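Local coordinates for Lin0012 protein (Listeria innocua, PDB 3K17) that probably phosphorylates phosphomevalonate with ATP, a step of the mevalonate pathway to isopentenyl diphosphate, as a member of the GHMP kinase family, at residues Q180-H185 and E193-E198; K143-A148 and D163-M168; A79-I84 and A149-V154. All blocks are in the same frame, centred on the assembly; numbering follows the deposited sequence.

Contact 1 of 3, residues Q180-H185 and E193-E198; sequences QEWVKH and EWFMKE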
loop_
_atom_site.group_PDB
_atom_site.type_symbol
_atom_site.label_atom_id
_atom_site.label_comp_id
_atom_site.label_asym_id
_atom_site.label_seq_id
_atom_site.Cartn_x
_atom_site.Cartn_y
_atom_site.Cartn_z
ATOM N N GLN A 180 -2.475 -33.132 -14.470
ATOM C CA GLN A 180 -2.465 -31.786 -13.900
ATOM C C GLN A 180 -1.176 -31.397 -13.183
ATOM O O GLN A 180 -0.596 -30.343 -13.452
ATOM C CB GLN A 180 -3.638 -31.644 -12.931
ATOM C CG GLN A 180 -5.009 -31.805 -13.582
ATOM C CD GLN A 180 -5.688 -30.472 -13.850
ATOM O OE1 GLN A 180 -5.083 -29.560 -14.395
ATOM N NE2 GLN A 180 -6.954 -30.362 -13.470
ATOM N N GLU A 181 -0.746 -32.247 -12.259
ATOM C CA GLU A 181 0.459 -32.001 -11.482
ATOM C C GLU A 181 1.682 -31.960 -12.400
ATOM O O GLU A 181 2.599 -31.158 -12.205
ATOM C CB GLU A 181 0.619 -33.101 -10.435
ATOM C CG GLU A 181 1.309 -32.653 -9.170
ATOM C CD GLU A 181 1.493 -33.787 -8.179
ATOM O OE1 GLU A 181 2.162 -34.785 -8.531
ATOM O OE2 GLU A 181 0.966 -33.680 -7.049
ATOM N N TRP A 182 1.681 -32.830 -13.403
ATOM C CA TRP A 182 2.774 -32.902 -14.364
ATOM C C TRP A 182 2.923 -31.550 -15.062
ATOM O O TRP A 182 4.026 -31.048 -15.237
ATOM C CB TRP A 182 2.471 -33.991 -15.393
ATOM C CG TRP A 182 3.549 -34.226 -16.400
ATOM C CD1 TRP A 182 4.606 -35.089 -16.289
ATOM C CD2 TRP A 182 3.658 -33.623 -17.693
ATOM N NE1 TRP A 182 5.363 -35.061 -17.440
ATOM C CE2 TRP A 182 4.802 -34.170 -18.316
ATOM C CE3 TRP A 182 2.897 -32.672 -18.389
ATOM C CZ2 TRP A 182 5.202 -33.799 -19.603
ATOM C CZ3 TRP A 182 3.293 -32.306 -19.665
ATOM C CH2 TRP A 182 4.437 -32.869 -20.261
ATOM N N VAL A 183 1.794 -30.959 -15.449
ATOM C CA VAL A 183 1.795 -29.670 -16.132
ATOM C C VAL A 183 2.207 -28.510 -15.236
ATOM O O VAL A 183 3.117 -27.746 -15.569
ATOM C CB VAL A 183 0.403 -29.348 -16.720
ATOM C CG1 VAL A 183 0.364 -27.900 -17.207
ATOM C CG2 VAL A 183 0.092 -30.294 -17.879
ATOM N N LYS A 184 1.530 -28.379 -14.101
ATOM C CA LYS A 184 1.805 -27.290 -13.176
ATOM C C LYS A 184 3.254 -27.220 -12.717
ATOM O O LYS A 184 3.828 -26.136 -12.660
ATOM C CB LYS A 184 0.871 -27.388 -11.967
ATOM C CG LYS A 184 -0.599 -27.175 -12.326
ATOM C CD LYS A 184 -1.520 -27.496 -11.157
ATOM C CE LYS A 184 -2.973 -27.545 -11.598
ATOM N NZ LYS A 184 -3.898 -27.775 -10.452
ATOM N N HIS A 185 3.848 -28.365 -12.393
ATOM C CA HIS A 185 5.237 -28.389 -11.939
ATOM C C HIS A 185 6.169 -27.865 -13.014
ATOM O O HIS A 185 7.066 -27.073 -12.735
ATOM C CB HIS A 185 5.660 -29.812 -11.567
ATOM C CG HIS A 185 4.967 -30.354 -10.356
ATOM N ND1 HIS A 185 5.127 -31.656 -9.930
ATOM C CD2 HIS A 185 4.117 -29.773 -9.478
ATOM C CE1 HIS A 185 4.405 -31.852 -8.841
ATOM N NE2 HIS A 185 3.782 -30.726 -8.546
ATOM N N GLU A 193 7.415 -23.764 -25.793
ATOM C CA GLU A 193 7.745 -24.550 -26.982
ATOM C C GLU A 193 7.894 -26.023 -26.630
ATOM O O GLU A 193 7.516 -26.895 -27.409
ATOM C CB GLU A 193 9.040 -24.044 -27.626
ATOM C CG GLU A 193 9.418 -24.804 -28.895
ATOM C CD GLU A 193 10.684 -24.272 -29.550
ATOM O OE1 GLU A 193 11.690 -24.094 -28.830
ATOM O OE2 GLU A 193 10.673 -24.041 -30.784
ATOM N N TRP A 194 8.441 -26.293 -25.451
ATOM C CA TRP A 194 8.628 -27.660 -24.988
ATOM C C TRP A 194 7.269 -28.300 -24.713
ATOM O O TRP A 194 7.057 -29.483 -24.985
ATOM C CB TRP A 194 9.469 -27.673 -23.707
ATOM C CG TRP A 194 9.732 -29.046 -23.174
ATOM C CD1 TRP A 194 10.770 -29.874 -23.500
ATOM C CD2 TRP A 194 8.906 -29.778 -22.266
ATOM N NE1 TRP A 194 10.638 -31.083 -22.850
ATOM C CE2 TRP A 194 9.502 -31.050 -22.086
ATOM C CE3 TRP A 194 7.715 -29.486 -21.585
ATOM C CZ2 TRP A 194 8.947 -32.024 -21.255
ATOM C CZ3 TRP A 194 7.161 -30.459 -20.757
ATOM C CH2 TRP A 194 7.781 -31.713 -20.600
ATOM N N PHE A 195 6.350 -27.512 -24.163
ATOM C CA PHE A 195 5.010 -28.003 -23.851
ATOM C C PHE A 195 4.245 -28.394 -25.109
ATOM O O PHE A 195 3.483 -29.360 -25.102
ATOM C CB PHE A 195 4.211 -26.927 -23.096
ATOM C CG PHE A 195 4.347 -26.995 -21.599
ATOM C CD1 PHE A 195 3.839 -28.083 -20.894
ATOM C CD2 PHE A 195 4.938 -25.951 -20.890
ATOM C CE1 PHE A 195 3.909 -28.133 -19.501
ATOM C CE2 PHE A 195 5.016 -25.985 -19.491
ATOM C CZ PHE A 195 4.499 -27.076 -18.793
HETATM N N MSE A 196 4.450 -27.633 -26.184
HETATM C CA MSE A 196 3.765 -27.875 -27.450
HETATM C C MSE A 196 4.233 -29.141 -28.153
HETATM O O MSE A 196 3.448 -29.817 -28.815
HETATM C CB MSE A 196 3.959 -26.687 -28.399
HETATM C CG MSE A 196 3.305 -25.388 -27.946
HETATM SE SE MSE A 196 1.393 -25.568 -27.631
HETATM C CE MSE A 196 1.450 -25.794 -25.712
ATOM N N LYS A 197 5.514 -29.451 -28.015
ATOM C CA LYS A 197 6.083 -30.626 -28.661
ATOM C C LYS A 197 6.021 -31.880 -27.807
ATOM O O LYS A 197 6.086 -32.992 -28.325
ATOM C CB LYS A 197 7.534 -30.350 -29.056
ATOM C CG LYS A 197 7.663 -29.278 -30.121
ATOM C CD LYS A 197 9.099 -29.076 -30.564
ATOM C CE LYS A 197 9.163 -28.059 -31.696
ATOM N NZ LYS A 197 10.549 -27.843 -32.186
ATOM N N GLU A 198 5.893 -31.709 -26.500
ATOM C CA GLU A 198 5.844 -32.855 -25.609
ATOM C C GLU A 198 4.433 -33.424 -25.445
ATOM O O GLU A 198 3.477 -32.692 -25.176
ATOM C CB GLU A 198 6.395 -32.464 -24.235
ATOM C CG GLU A 198 6.687 -33.633 -23.305
ATOM C CD GLU A 198 7.940 -34.400 -23.702
ATOM O OE1 GLU A 198 8.613 -33.984 -24.670
ATOM O OE2 GLU A 198 8.252 -35.413 -23.037
#
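Trp-182 and Trp-194 meet in a helical hairpin, formed by helix 180-187, a short turn and helix 192-197. The two short segments run nearly antiparallel, at 154°. Their axes stay 12.4 Å apart, so large aromatic side chains bridge the gap. The two tryptophans reach toward each other, tip to tip. Trp-182 CZ2 lies 3.5 Å from Trp-194 CH2. Their six-membered rings are inclined by 31°, an oblique pairing that is neither a stack nor a T-shape. In both residues CG is anti to the backbone N, beside the carbonyl carbon (chi1 -177° in Trp-182), a placement from which each indole extends from its helix toward the other. Glu-198, the first residue to leave helical geometry after helix 192-197, lies at the edge of the Trp-182 ring with its CG. This CG sits near the ring plane, 3.9 Å from Trp-182 CH2. Glu-198 CB lies above one face of the Trp-194 ring, toward the rim.

The hairpin rests on helix 141-156 of the GHMP kinase fold. Val-183 packs there against Leu-150 and Leu-153, and Met-196 against Leu-147 and Leu-150. Phe-195, which is buried, reaches across to Val-183 and Trp-182. Its CZ points at the backbone of the partner helix, 3.6 Å from Val-183 O, which lies at the ring edge. Val-183 CG1 is 4.2 Å from Phe-195 CE1, and Trp-182 CZ3 touches CE1 at the same distance. Neighbouring cations add to the cluster: Arg-186 makes a cation-pi contact with Trp-182, and Lys-190 makes one with Trp-194. A bound triethylene glycol, probably from the crystallisation liquor, lies about 6 Å from the Phe-195 side chain.

Contact 2 of 3, residues K143-A148 and D163-M168; sequences KKFKLA and DIASCM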
loop_
_atom_site.group_PDB
_atom_site.type_symbol
_atom_site.label_atom_id
_atom_site.label_comp_id
_atom_site.label_asym_id
_atom_site.label_seq_id
_atom_site.Cartn_x
_atom_site.Cartn_y
_atom_site.Cartn_z
ATOM N N LYS A 143 -2.326 -28.921 -30.606
ATOM C CA LYS A 143 -1.417 -27.913 -30.083
ATOM C C LYS A 143 -2.242 -26.690 -29.656
ATOM O O LYS A 143 -1.942 -26.058 -28.645
ATOM C CB LYS A 143 -0.368 -27.519 -31.130
ATOM C CG LYS A 143 0.656 -28.613 -31.430
ATOM C CD LYS A 143 1.719 -28.126 -32.421
ATOM C CE LYS A 143 2.671 -29.245 -32.859
ATOM N NZ LYS A 143 3.574 -29.715 -31.770
ATOM N N LYS A 144 -3.282 -26.366 -30.418
ATOM C CA LYS A 144 -4.138 -25.235 -30.069
ATOM C C LYS A 144 -4.856 -25.531 -28.752
ATOM O O LYS A 144 -5.036 -24.644 -27.918
ATOM C CB LYS A 144 -5.139 -24.955 -31.194
ATOM C CG LYS A 144 -4.454 -24.526 -32.489
ATOM C CD LYS A 144 -5.405 -23.923 -33.510
ATOM C CE LYS A 144 -6.341 -24.965 -34.105
ATOM N NZ LYS A 144 -7.236 -24.354 -35.125
ATOM N N PHE A 145 -5.252 -26.783 -28.546
ATOM C CA PHE A 145 -5.912 -27.130 -27.300
ATOM C C PHE A 145 -4.952 -26.864 -26.147
ATOM O O PHE A 145 -5.348 -26.331 -25.114
ATOM C CB PHE A 145 -6.308 -28.607 -27.258
ATOM C CG PHE A 145 -6.626 -29.090 -25.877
ATOM C CD1 PHE A 145 -7.847 -28.783 -25.279
ATOM C CD2 PHE A 145 -5.675 -29.794 -25.141
ATOM C CE1 PHE A 145 -8.114 -29.167 -23.968
ATOM C CE2 PHE A 145 -5.937 -30.183 -23.825
ATOM C CZ PHE A 145 -7.162 -29.866 -23.241
ATOM N N LYS A 146 -3.692 -27.255 -26.326
ATOM C CA LYS A 146 -2.677 -27.068 -25.296
ATOM C C LYS A 146 -2.473 -25.589 -24.950
ATOM O O LYS A 146 -2.325 -25.239 -23.787
ATOM C CB LYS A 146 -1.340 -27.677 -25.741
ATOM C CG LYS A 146 -1.323 -29.201 -25.838
ATOM C CD LYS A 146 0.058 -29.673 -26.266
ATOM C CE LYS A 146 0.132 -31.184 -26.427
ATOM N NZ LYS A 146 1.498 -31.604 -26.867
ATOM N N LEU A 147 -2.434 -24.730 -25.960
ATOM C CA LEU A 147 -2.273 -23.302 -25.710
ATOM C C LEU A 147 -3.487 -22.809 -24.915
ATOM O O LEU A 147 -3.343 -22.150 -23.892
ATOM C CB LEU A 147 -2.176 -22.535 -27.031
ATOM C CG LEU A 147 -0.916 -22.750 -27.877
ATOM C CD1 LEU A 147 -1.104 -22.103 -29.243
ATOM C CD2 LEU A 147 0.303 -22.165 -27.161
ATOM N N ALA A 148 -4.680 -23.158 -25.389
ATOM C CA ALA A 148 -5.921 -22.751 -24.745
ATOM C C ALA A 148 -6.054 -23.308 -23.329
ATOM O O ALA A 148 -6.543 -22.617 -22.421
ATOM C CB ALA A 148 -7.114 -23.186 -25.597
ATOM N N ASP A 163 -13.886 -28.239 -20.727
ATOM C CA ASP A 163 -14.686 -27.220 -21.388
ATOM C C ASP A 163 -13.894 -26.663 -22.563
ATOM O O ASP A 163 -14.446 -26.425 -23.630
ATOM C CB ASP A 163 -15.087 -26.095 -20.413
ATOM C CG ASP A 163 -13.921 -25.558 -19.593
ATOM O OD1 ASP A 163 -12.780 -26.056 -19.714
ATOM O OD2 ASP A 163 -14.164 -24.617 -18.812
ATOM N N ILE A 164 -12.597 -26.461 -22.361
ATOM C CA ILE A 164 -11.731 -25.974 -23.423
ATOM C C ILE A 164 -11.767 -26.983 -24.588
ATOM O O ILE A 164 -11.871 -26.601 -25.754
ATOM C CB ILE A 164 -10.265 -25.840 -22.921
ATOM C CG1 ILE A 164 -10.137 -24.643 -21.966
ATOM C CG2 ILE A 164 -9.317 -25.695 -24.088
ATOM C CD1 ILE A 164 -10.416 -23.297 -22.604
ATOM N N ALA A 165 -11.692 -28.272 -24.260
ATOM C CA ALA A 165 -11.688 -29.327 -25.279
ATOM C C ALA A 165 -12.958 -29.322 -26.123
ATOM O O ALA A 165 -12.904 -29.372 -27.357
ATOM C CB ALA A 165 -11.512 -30.695 -24.615
ATOM N N SER A 166 -14.098 -29.256 -25.445
ATOM C CA SER A 166 -15.384 -29.262 -26.114
ATOM C C SER A 166 -15.560 -28.065 -27.037
ATOM O O SER A 166 -16.035 -28.218 -28.160
ATOM C CB SER A 166 -16.508 -29.310 -25.075
ATOM O OG SER A 166 -17.774 -29.259 -25.703
ATOM N N CYS A 167 -15.183 -26.870 -26.570
ATOM C CA CYS A 167 -15.309 -25.663 -27.391
ATOM C C CYS A 167 -14.387 -25.724 -28.616
ATOM O O CYS A 167 -14.753 -25.290 -29.708
ATOM C CB CYS A 167 -14.976 -24.420 -26.558
ATOM S SG CYS A 167 -16.162 -24.134 -25.215
HETATM N N MSE A 168 -13.197 -26.275 -28.421
HETATM C CA MSE A 168 -12.208 -26.397 -29.493
HETATM C C MSE A 168 -12.582 -27.446 -30.555
HETATM O O MSE A 168 -12.508 -27.178 -31.754
HETATM C CB MSE A 168 -10.851 -26.748 -28.879
HETATM C CG MSE A 168 -9.725 -27.003 -29.868
HETATM SE SE MSE A 168 -9.169 -25.395 -30.770
HETATM C CE MSE A 168 -8.127 -24.610 -29.316
#
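Met-168, a selenomethionine, reaches across to Lys-144 and Ala-148. Its CB leaves the backbone toward helix 141-156. CG is anti to the backbone N (chi1 176°); bends at chi2 and chi3 then bring SE and CE to Lys-144. SE comes within 4.1 Å of Lys-144 CB. CE makes the closest approach, 3.4 Å from Lys-144 O, and lies against the backbone where Lys-144 joins Phe-145. The same methyl is 4.1 Å from Ala-148 CB.

Phe-145 crosses the gap in the other direction. Its CD1 lies 3.6 Å from Ile-164 CG2, which approaches the ring obliquely. Ala-165 N lies at the ring edge, near its plane, 3.7 Å from Phe-145 CE1; CE1 also touches Ala-165 CB. Ile-164 CG2 is shared, because Ala-148 CB meets it at 3.7 Å. The axes of the two short segments come within 9.7 Å, with their directions 138° apart.

The contact is buried within the N-terminal GHMP kinase region. Helix 119-135 borders it: Ile-164 touches Ala-121, Met-168 touches Asn-129, and Lys-144 NZ is hydrogen-bonded to Asn-129 OD1. Strand 172-176 lies beside Phe-145 and Ala-165, which both pack on Tyr-175.

Contact 3 of 3, residues A79-I84 and A149-V154; sequences AEAINI and ALSHLV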
loop_
_atom_site.group_PDB
_atom_site.type_symbol
_atom_site.label_atom_id
_atom_site.label_comp_id
_atom_site.label_asym_id
_atom_site.label_seq_id
_atom_site.Cartn_x
_atom_site.Cartn_y
_atom_site.Cartn_z
ATOM N N ALA A 79 -6.894 -11.821 -22.395
ATOM C CA ALA A 79 -5.560 -11.231 -22.413
ATOM C C ALA A 79 -4.534 -12.347 -22.288
ATOM O O ALA A 79 -3.500 -12.326 -22.947
ATOM C CB ALA A 79 -5.385 -10.240 -21.264
ATOM N N GLU A 80 -4.821 -13.320 -21.432
ATOM C CA GLU A 80 -3.896 -14.428 -21.232
ATOM C C GLU A 80 -3.747 -15.251 -22.514
ATOM O O GLU A 80 -2.648 -15.674 -22.860
ATOM C CB GLU A 80 -4.386 -15.326 -20.095
ATOM C CG GLU A 80 -3.460 -16.474 -19.762
ATOM C CD GLU A 80 -2.243 -16.042 -18.964
ATOM O OE1 GLU A 80 -2.174 -14.861 -18.571
ATOM O OE2 GLU A 80 -1.358 -16.889 -18.720
ATOM N N ALA A 81 -4.862 -15.486 -23.204
ATOM C CA ALA A 81 -4.835 -16.253 -24.449
ATOM C C ALA A 81 -3.998 -15.508 -25.488
ATOM O O ALA A 81 -3.232 -16.112 -26.220
ATOM C CB ALA A 81 -6.244 -16.469 -24.960
ATOM N N ILE A 82 -4.145 -14.185 -25.537
ATOM C CA ILE A 82 -3.385 -13.364 -26.472
ATOM C C ILE A 82 -1.892 -13.403 -26.128
ATOM O O ILE A 82 -1.035 -13.488 -27.014
ATOM C CB ILE A 82 -3.888 -11.889 -26.436
ATOM C CG1 ILE A 82 -5.253 -11.798 -27.114
ATOM C CG2 ILE A 82 -2.880 -10.961 -27.108
ATOM C CD1 ILE A 82 -5.931 -10.443 -26.960
ATOM N N ASN A 83 -1.582 -13.349 -24.837
ATOM C CA ASN A 83 -0.193 -13.365 -24.392
ATOM C C ASN A 83 0.491 -14.703 -24.686
ATOM O O ASN A 83 1.615 -14.742 -25.192
ATOM C CB ASN A 83 -0.125 -13.032 -22.895
ATOM C CG ASN A 83 -0.455 -11.563 -22.610
ATOM O OD1 ASN A 83 -0.999 -11.213 -21.549
ATOM N ND2 ASN A 83 -0.125 -10.699 -23.560
ATOM N N ILE A 84 -0.183 -15.803 -24.380
ATOM C CA ILE A 84 0.409 -17.103 -24.638
ATOM C C ILE A 84 0.520 -17.354 -26.148
ATOM O O ILE A 84 1.490 -17.947 -26.607
ATOM C CB ILE A 84 -0.408 -18.233 -23.976
ATOM C CG1 ILE A 84 0.392 -19.534 -24.003
ATOM C CG2 ILE A 84 -1.733 -18.415 -24.706
ATOM C CD1 ILE A 84 -0.293 -20.682 -23.284
ATOM N N ALA A 149 -5.622 -24.552 -23.139
ATOM C CA ALA A 149 -5.695 -25.198 -21.833
ATOM C C ALA A 149 -4.739 -24.568 -20.814
ATOM O O ALA A 149 -5.117 -24.338 -19.660
ATOM C CB ALA A 149 -5.402 -26.692 -21.967
ATOM N N LEU A 150 -3.501 -24.308 -21.231
ATOM C CA LEU A 150 -2.524 -23.683 -20.339
ATOM C C LEU A 150 -3.037 -22.303 -19.947
ATOM O O LEU A 150 -2.986 -21.920 -18.785
ATOM C CB LEU A 150 -1.169 -23.521 -21.030
ATOM C CG LEU A 150 -0.309 -24.770 -21.239
ATOM C CD1 LEU A 150 0.980 -24.405 -21.966
ATOM C CD2 LEU A 150 0.008 -25.392 -19.886
ATOM N N SER A 151 -3.523 -21.558 -20.934
ATOM C CA SER A 151 -4.044 -20.215 -20.699
ATOM C C SER A 151 -5.162 -20.234 -19.664
ATOM O O SER A 151 -5.100 -19.544 -18.646
ATOM C CB SER A 151 -4.582 -19.618 -22.008
ATOM O OG SER A 151 -5.120 -18.315 -21.807
ATOM N N HIS A 152 -6.178 -21.043 -19.932
ATOM C CA HIS A 152 -7.338 -21.129 -19.067
ATOM C C HIS A 152 -7.069 -21.664 -17.663
ATOM O O HIS A 152 -7.648 -21.174 -16.696
ATOM C CB HIS A 152 -8.428 -21.964 -19.749
ATOM C CG HIS A 152 -9.784 -21.813 -19.129
ATOM N ND1 HIS A 152 -10.168 -22.498 -17.996
ATOM C CD2 HIS A 152 -10.840 -21.039 -19.478
ATOM C CE1 HIS A 152 -11.404 -22.155 -17.674
ATOM N NE2 HIS A 152 -11.834 -21.270 -18.556
ATOM N N LEU A 153 -6.186 -22.647 -17.533
ATOM C CA LEU A 153 -5.929 -23.203 -16.212
ATOM C C LEU A 153 -5.196 -22.236 -15.278
ATOM O O LEU A 153 -5.515 -22.171 -14.097
ATOM C CB LEU A 153 -5.189 -24.543 -16.323
ATOM C CG LEU A 153 -3.681 -24.669 -16.504
ATOM C CD1 LEU A 153 -2.976 -24.379 -15.182
ATOM C CD2 LEU A 153 -3.360 -26.101 -16.962
ATOM N N VAL A 154 -4.231 -21.466 -15.773
ATOM C CA VAL A 154 -3.578 -20.541 -14.851
ATOM C C VAL A 154 -4.500 -19.367 -14.489
ATOM O O VAL A 154 -4.362 -18.778 -13.419
ATOM C CB VAL A 154 -2.219 -20.014 -15.394
ATOM C CG1 VAL A 154 -1.271 -21.197 -15.629
ATOM C CG2 VAL A 154 -2.419 -19.212 -16.662
#
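The Glu-80 carboxylate is the flat group that meets Val-154. Val-154 CG2 comes in from one side of the carboxylate plane, displaced past OE2, and lies 3.3 Å from Glu-80 OE2. The two side chains cross at about a right angle. Ser-151 lies beside the aliphatic part of Glu-80. Its OG is anti to the backbone N (chi1 179°) and reaches the other helix, 3.2 Å from Glu-80 CG. Ala-81 N is equally near Ser-151 OG, but the angle is too poor for a hydrogen bond. Ala-81 CB adds a contact with this OG at 3.8 Å.

Both helices, 76-91 and 141-156, belong to the N-terminal region of the GHMP kinase family. The segments 79-84 and 149-154 cross at 139°, their axes 8.9 Å apart. The small residues Ala-81 and Ser-151 bring their CA atoms to 5.5 Å. Beyond Ser-151, Ile-84 CD1 rests 3.7 Å from Leu-150 CB, again with the side chains nearly perpendicular. A second subunit packs on this contact: its His-185 packs on Glu-80, its Ala-188 on Ile-84 and its Lys-184 on Val-154.

Overall arrangement
Helix 141-156 ties the three contacts together. Contacts 2 and 3 use successive segments of it, and their centres are about 11 Å apart. Ile-84 CD1 of contact 3 lies 3.4 Å from Leu-147 O of contact 2. Contact 1 packs against the helix, with its centre about 14 Å from each of the others. Val-183 CG1 meets Leu-150 CD2 at 3.7 Å. Lys-146 NZ probably donates a hydrogen bond to Glu-198 O, at 2.8 Å, and Lys-143 NZ likewise reaches Met-196 O. Contacts 1 and 3 both touch the second subunit; no other chain of the assembly reaches the segments of contact 2.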